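Local atomic coordinates of oxidoreductase (Bordetella pertussis, PDB entry 3Q2K), a protein that probably oxidises UDP-N-acetylglucosaminuronic acid with a nicotinamide dinucleotide cofactor, a step toward a diacetamido-dideoxymannuronic acid sugar. Residues Leu58-Leu69 / Thr76-Met87. Numbering follows the deposited sequence.
Sequences LVEICDTNPEAL and TGARPFSSLSDM. With NAI (1,4-dihydronicotinamide adenine dinucleotide), chain U.
The second beta-alpha-beta unit of the Rossmann domain pairs strand 56-62 with the edge strand 79-81, parallel and joined through helix 66-76. R79 N donates to V59 O at 2.9 Å; I61 N then binds R79 O, F81 N binds I61 O, and D63 N closes the series on F81 O. One face of the pair carries E60, C62, R79 and F81. Here the F81 ring turns its CE2 edge to E60 CG (3.7 Å), while M87 CA, from the helix that follows, lies over one face of the ring, toward its rim. Extended from CG outward (chi2 171°), M87 brings SD to 3.4 Å from C62 CB. The carboxylate of E60 is gripped at both oxygens: a water links OE1 to M87 O, and N92 N binds OE2. On the other face, I61 CG2 rests on A78 CB at 3.7 Å, and L69 of the connecting helix crosses P80 at about a right angle. Just after strand 56-62, D63 forms an Asx turn through OD1, which takes N65 N and also the adenosine ribose hydroxyl O2B of NADH, while OD2 accepts O3B at 2.5 Å and is held by C38 N. N65 OD1 caps the helix at A68 N. An acidic residue ending the second strand and gripping both ribose hydroxyls is characteristic of Rossmann folds that bind NAD(H), as in many dehydrogenases.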
loop_
_atom_site.group_PDB
_atom_site.type_symbol
_atom_site.label_atom_id
_atom_site.label_comp_id
_atom_site.label_asym_id
_atom_site.label_seq_id
_atom_site.Cartn_x
_atom_site.Cartn_y
_atom_site.Cartn_z
ATOM N N LEU C 58 -9.313 54.342 1.327
ATOM C CA LEU C 58 -9.260 53.622 0.061
ATOM C C LEU C 58 -8.944 54.610 -1.055
ATOM O O LEU C 58 -9.700 55.545 -1.304
ATOM C CB LEU C 58 -10.586 52.879 -0.163
ATOM C CG LEU C 58 -10.882 52.015 -1.391
ATOM C CD1 LEU C 58 -9.978 50.794 -1.432
ATOM C CD2 LEU C 58 -12.352 51.618 -1.409
ATOM N N VAL C 59 -7.856 54.387 -1.781
ATOM C CA VAL C 59 -7.356 55.433 -2.659
ATOM C C VAL C 59 -7.390 54.921 -4.089
ATOM O O VAL C 59 -7.385 55.698 -5.050
ATOM C CB VAL C 59 -5.897 55.779 -2.296
ATOM C CG1 VAL C 59 -5.256 56.626 -3.388
ATOM C CG2 VAL C 59 -5.846 56.500 -0.951
ATOM N N GLU C 60 -7.425 53.597 -4.189
ATOM C CA GLU C 60 -7.234 52.961 -5.491
ATOM C C GLU C 60 -8.094 51.714 -5.596
ATOM O O GLU C 60 -8.423 51.111 -4.572
ATOM C CB GLU C 60 -5.781 52.537 -5.701
ATOM C CG GLU C 60 -4.820 53.666 -6.048
ATOM C CD GLU C 60 -3.404 53.437 -5.549
ATOM O OE1 GLU C 60 -2.858 52.324 -5.708
ATOM O OE2 GLU C 60 -2.820 54.394 -4.999
ATOM N N ILE C 61 -8.411 51.350 -6.836
ATOM C CA ILE C 61 -9.234 50.175 -7.105
ATOM C C ILE C 61 -8.796 49.658 -8.469
ATOM O O ILE C 61 -8.361 50.400 -9.350
ATOM C CB ILE C 61 -10.737 50.516 -7.068
ATOM C CG1 ILE C 61 -11.011 51.666 -8.037
ATOM C CG2 ILE C 61 -11.185 50.931 -5.671
ATOM C CD1 ILE C 61 -12.480 51.978 -8.182
ATOM N N CYS C 62 -8.879 48.344 -8.630
ATOM C CA CYS C 62 -8.314 47.741 -9.831
ATOM C C CYS C 62 -9.298 46.627 -10.147
ATOM O O CYS C 62 -9.688 45.920 -9.219
ATOM C CB CYS C 62 -6.926 47.145 -9.560
ATOM S SG CYS C 62 -6.313 46.138 -10.938
ATOM N N ASP C 63 -9.726 46.557 -11.405
ATOM C CA ASP C 63 -10.496 45.446 -11.956
ATOM C C ASP C 63 -10.242 45.240 -13.449
ATOM O O ASP C 63 -9.865 46.165 -14.164
ATOM C CB ASP C 63 -11.992 45.560 -11.656
ATOM C CG ASP C 63 -12.687 44.218 -11.789
ATOM O OD1 ASP C 63 -12.581 43.610 -12.875
ATOM O OD2 ASP C 63 -13.293 43.747 -10.802
ATOM N N THR C 64 -10.378 44.001 -13.909
ATOM C CA THR C 64 -10.013 43.595 -15.270
ATOM C C THR C 64 -11.244 43.767 -16.159
ATOM O O THR C 64 -11.201 43.709 -17.388
ATOM C CB THR C 64 -9.503 42.129 -15.287
ATOM O OG1 THR C 64 -8.235 42.090 -14.623
ATOM C CG2 THR C 64 -9.277 41.584 -16.695
ATOM N N ASN C 65 -12.347 44.028 -15.465
ATOM C CA ASN C 65 -13.667 44.170 -16.045
ATOM C C ASN C 65 -14.076 45.646 -16.075
ATOM O O ASN C 65 -14.375 46.265 -15.051
ATOM C CB ASN C 65 -14.587 43.322 -15.172
ATOM C CG ASN C 65 -16.022 43.409 -15.630
ATOM O OD1 ASN C 65 -16.703 44.412 -15.419
ATOM N ND2 ASN C 65 -16.469 42.361 -16.309
ATOM N N PRO C 66 -14.045 46.242 -17.275
ATOM C CA PRO C 66 -14.342 47.656 -17.480
ATOM C C PRO C 66 -15.511 48.124 -16.616
ATOM O O PRO C 66 -15.380 49.063 -15.828
ATOM C CB PRO C 66 -14.699 47.696 -18.968
ATOM C CG PRO C 66 -13.823 46.640 -19.575
ATOM C CD PRO C 66 -13.709 45.554 -18.535
ATOM N N GLU C 67 -16.612 47.380 -16.664
ATOM C CA GLU C 67 -17.853 47.755 -15.990
ATOM C C GLU C 67 -17.877 47.608 -14.471
ATOM O O GLU C 67 -18.505 48.413 -13.778
ATOM C CB GLU C 67 -19.010 46.933 -16.566
ATOM C CG GLU C 67 -18.756 46.389 -17.968
ATOM C CD GLU C 67 -20.013 45.921 -18.684
ATOM O OE1 GLU C 67 -20.650 44.927 -18.265
ATOM O OE2 GLU C 67 -20.354 46.561 -19.703
ATOM N N ALA C 68 -17.267 46.567 -13.914
ATOM C CA ALA C 68 -17.283 46.534 -12.454
ATOM C C ALA C 68 -16.372 47.644 -11.930
ATOM O O ALA C 68 -16.618 48.274 -10.899
ATOM C CB ALA C 68 -16.910 45.168 -11.890
ATOM N N LEU C 69 -15.304 47.922 -12.669
ATOM C CA LEU C 69 -14.487 49.052 -12.246
ATOM C C LEU C 69 -15.326 50.329 -12.274
ATOM O O LEU C 69 -15.345 51.068 -11.284
ATOM C CB LEU C 69 -13.246 49.148 -13.127
ATOM C CG LEU C 69 -12.212 50.175 -12.671
ATOM C CD1 LEU C 69 -11.752 50.006 -11.230
ATOM C CD2 LEU C 69 -11.053 50.002 -13.624
ATOM N N THR C 76 -16.961 54.906 -5.178
ATOM C CA THR C 76 -15.933 55.166 -4.174
ATOM C C THR C 76 -15.301 56.540 -4.373
ATOM O O THR C 76 -14.992 57.239 -3.411
ATOM C CB THR C 76 -14.783 54.128 -4.211
ATOM O OG1 THR C 76 -14.116 54.168 -5.481
ATOM C CG2 THR C 76 -15.283 52.709 -3.944
ATOM N N GLY C 77 -15.091 56.937 -5.624
ATOM C CA GLY C 77 -14.222 58.075 -5.894
ATOM C C GLY C 77 -12.750 57.746 -5.730
ATOM O O GLY C 77 -11.925 58.650 -5.613
ATOM N N ALA C 78 -12.410 56.461 -5.715
ATOM C CA ALA C 78 -11.016 56.020 -5.769
ATOM C C ALA C 78 -10.437 56.107 -7.182
ATOM O O ALA C 78 -11.161 56.099 -8.174
ATOM C CB ALA C 78 -10.896 54.588 -5.244
ATOM N N ARG C 79 -9.113 56.118 -7.286
ATOM C CA ARG C 79 -8.479 56.166 -8.590
ATOM C C ARG C 79 -8.569 54.825 -9.322
ATOM O O ARG C 79 -8.147 53.791 -8.805
ATOM C CB ARG C 79 -7.023 56.572 -8.346
ATOM C CG ARG C 79 -6.195 56.488 -9.614
ATOM C CD ARG C 79 -4.907 57.259 -9.431
ATOM N NE ARG C 79 -4.008 57.049 -10.562
ATOM C CZ ARG C 79 -2.736 57.431 -10.531
ATOM N NH1 ARG C 79 -2.287 58.011 -9.428
ATOM N NH2 ARG C 79 -1.930 57.247 -11.567
ATOM N N PRO C 80 -9.076 54.802 -10.563
ATOM C CA PRO C 80 -9.244 53.471 -11.141
ATOM C C PRO C 80 -8.037 52.917 -11.886
ATOM O O PRO C 80 -7.311 53.678 -12.521
ATOM C CB PRO C 80 -10.361 53.690 -12.163
ATOM C CG PRO C 80 -10.171 55.113 -12.606
ATOM C CD PRO C 80 -9.477 55.869 -11.496
ATOM N N PHE C 81 -7.832 51.605 -11.839
ATOM C CA PHE C 81 -6.784 50.994 -12.645
ATOM C C PHE C 81 -7.307 49.701 -13.234
ATOM O O PHE C 81 -8.042 48.977 -12.565
ATOM C CB PHE C 81 -5.616 50.609 -11.747
ATOM C CG PHE C 81 -4.805 51.784 -11.302
ATOM C CD1 PHE C 81 -3.829 52.301 -12.139
ATOM C CD2 PHE C 81 -5.019 52.351 -10.056
ATOM C CE1 PHE C 81 -3.038 53.359 -11.721
ATOM C CE2 PHE C 81 -4.269 53.438 -9.654
ATOM C CZ PHE C 81 -3.276 53.936 -10.484
ATOM N N SER C 82 -6.907 49.406 -14.464
ATOM C CA SER C 82 -7.538 48.268 -15.095
ATOM C C SER C 82 -6.574 47.094 -15.075
ATOM O O SER C 82 -6.960 45.994 -15.464
ATOM C CB SER C 82 -8.004 48.599 -16.513
ATOM O OG SER C 82 -6.884 48.838 -17.346
ATOM N N SER C 83 -5.346 47.273 -14.604
ATOM C CA SER C 83 -4.547 46.080 -14.338
ATOM C C SER C 83 -3.722 46.235 -13.068
ATOM O O SER C 83 -3.474 47.350 -12.617
ATOM C CB SER C 83 -3.610 45.733 -15.495
ATOM O OG SER C 83 -2.333 46.261 -15.179
ATOM N N LEU C 84 -3.276 45.122 -12.499
ATOM C CA LEU C 84 -2.558 45.268 -11.246
ATOM C C LEU C 84 -1.190 45.863 -11.542
ATOM O O LEU C 84 -0.705 46.637 -10.720
ATOM C CB LEU C 84 -2.445 43.954 -10.468
ATOM C CG LEU C 84 -1.550 43.976 -9.226
ATOM C CD1 LEU C 84 -2.189 44.887 -8.204
ATOM C CD2 LEU C 84 -1.464 42.590 -8.613
ATOM N N SER C 85 -0.551 45.505 -12.653
ATOM C CA SER C 85 0.758 46.103 -12.921
ATOM C C SER C 85 0.714 47.624 -12.921
ATOM O O SER C 85 1.572 48.290 -12.340
ATOM C CB SER C 85 1.396 45.627 -14.227
ATOM O OG SER C 85 0.440 44.871 -14.948
ATOM N N ASP C 86 -0.326 48.150 -13.559
ATOM C CA ASP C 86 -0.461 49.597 -13.673
ATOM C C ASP C 86 -0.646 50.195 -12.287
ATOM O O ASP C 86 -0.006 51.187 -11.924
ATOM C CB ASP C 86 -1.646 49.984 -14.557
ATOM C CG ASP C 86 -1.548 49.376 -15.942
ATOM O OD1 ASP C 86 -0.431 48.932 -16.285
ATOM O OD2 ASP C 86 -2.568 49.325 -16.664
ATOM N N MET C 87 -1.514 49.550 -11.514
ATOM C CA MET C 87 -1.895 50.101 -10.224
ATOM C C MET C 87 -0.648 50.153 -9.352
ATOM O O MET C 87 -0.452 51.048 -8.534
ATOM C CB MET C 87 -2.963 49.230 -9.570
ATOM C CG MET C 87 -3.141 49.560 -8.100
ATOM S SD MET C 87 -4.595 48.635 -7.579
ATOM C CE MET C 87 -5.145 49.495 -6.103
HETATM P PA NAI U . -16.219 37.728 -7.824
HETATM O O1A NAI U . -16.397 37.118 -9.159
HETATM O O2A NAI U . -17.609 38.450 -7.442
HETATM O O5B NAI U . -15.324 39.068 -7.781
HETATM C C5B NAI U . -14.349 38.954 -8.811
HETATM C C4B NAI U . -13.695 40.262 -9.236
HETATM O O4B NAI U . -12.301 40.048 -9.492
HETATM C C3B NAI U . -14.452 40.488 -10.559
HETATM O O3B NAI U . -14.910 41.843 -10.566
HETATM C C2B NAI U . -13.346 40.093 -11.577
HETATM O O2B NAI U . -13.416 40.838 -12.795
HETATM C C1B NAI U . -12.123 40.622 -10.795
HETATM N N9A NAI U . -10.927 40.092 -11.426
HETATM C C8A NAI U . -10.780 38.923 -12.107
HETATM N N7A NAI U . -9.534 38.839 -12.483
HETATM C C5A NAI U . -8.811 39.915 -12.098
HETATM C C6A NAI U . -7.475 40.346 -12.210
HETATM N N6A NAI U . -6.510 39.586 -12.845
HETATM N N1A NAI U . -7.159 41.506 -11.642
HETATM C C2A NAI U . -8.043 42.234 -10.982
HETATM N N3A NAI U . -9.301 41.868 -10.857
HETATM C C4A NAI U . -9.712 40.720 -11.379
HETATM O O3 NAI U . -16.177 36.616 -6.670
HETATM P PN NAI U . -15.959 37.142 -5.168
HETATM O O1N NAI U . -17.136 36.460 -4.448
HETATM O O2N NAI U . -16.076 38.634 -4.791
HETATM O O5D NAI U . -14.625 36.389 -4.652
HETATM C C5D NAI U . -14.070 37.176 -3.607
HETATM C C4D NAI U . -12.720 36.601 -3.163
HETATM O O4D NAI U . -12.903 36.782 -1.743
HETATM C C3D NAI U . -12.595 35.080 -3.387
HETATM O O3D NAI U . -11.383 34.532 -2.884
HETATM C C2D NAI U . -13.686 34.591 -2.414
HETATM O O2D NAI U . -13.282 33.308 -1.949
HETATM C C1D NAI U . -13.400 35.535 -1.222
HETATM N N1N NAI U . -14.586 35.843 -0.428
HETATM C C2N NAI U . -14.438 35.876 0.879
HETATM C C3N NAI U . -15.549 36.172 1.659
HETATM C C7N NAI U . -15.411 36.197 3.125
HETATM O O7N NAI U . -16.396 36.043 3.818
HETATM N N7N NAI U . -14.179 36.360 3.647
HETATM C C4N NAI U . -16.782 36.399 1.049
HETATM C C5N NAI U . -16.855 36.325 -0.329
HETATM C C6N NAI U . -15.718 36.053 -1.065
HETATM O O HOH W 1 -0.465 51.178 -5.915
#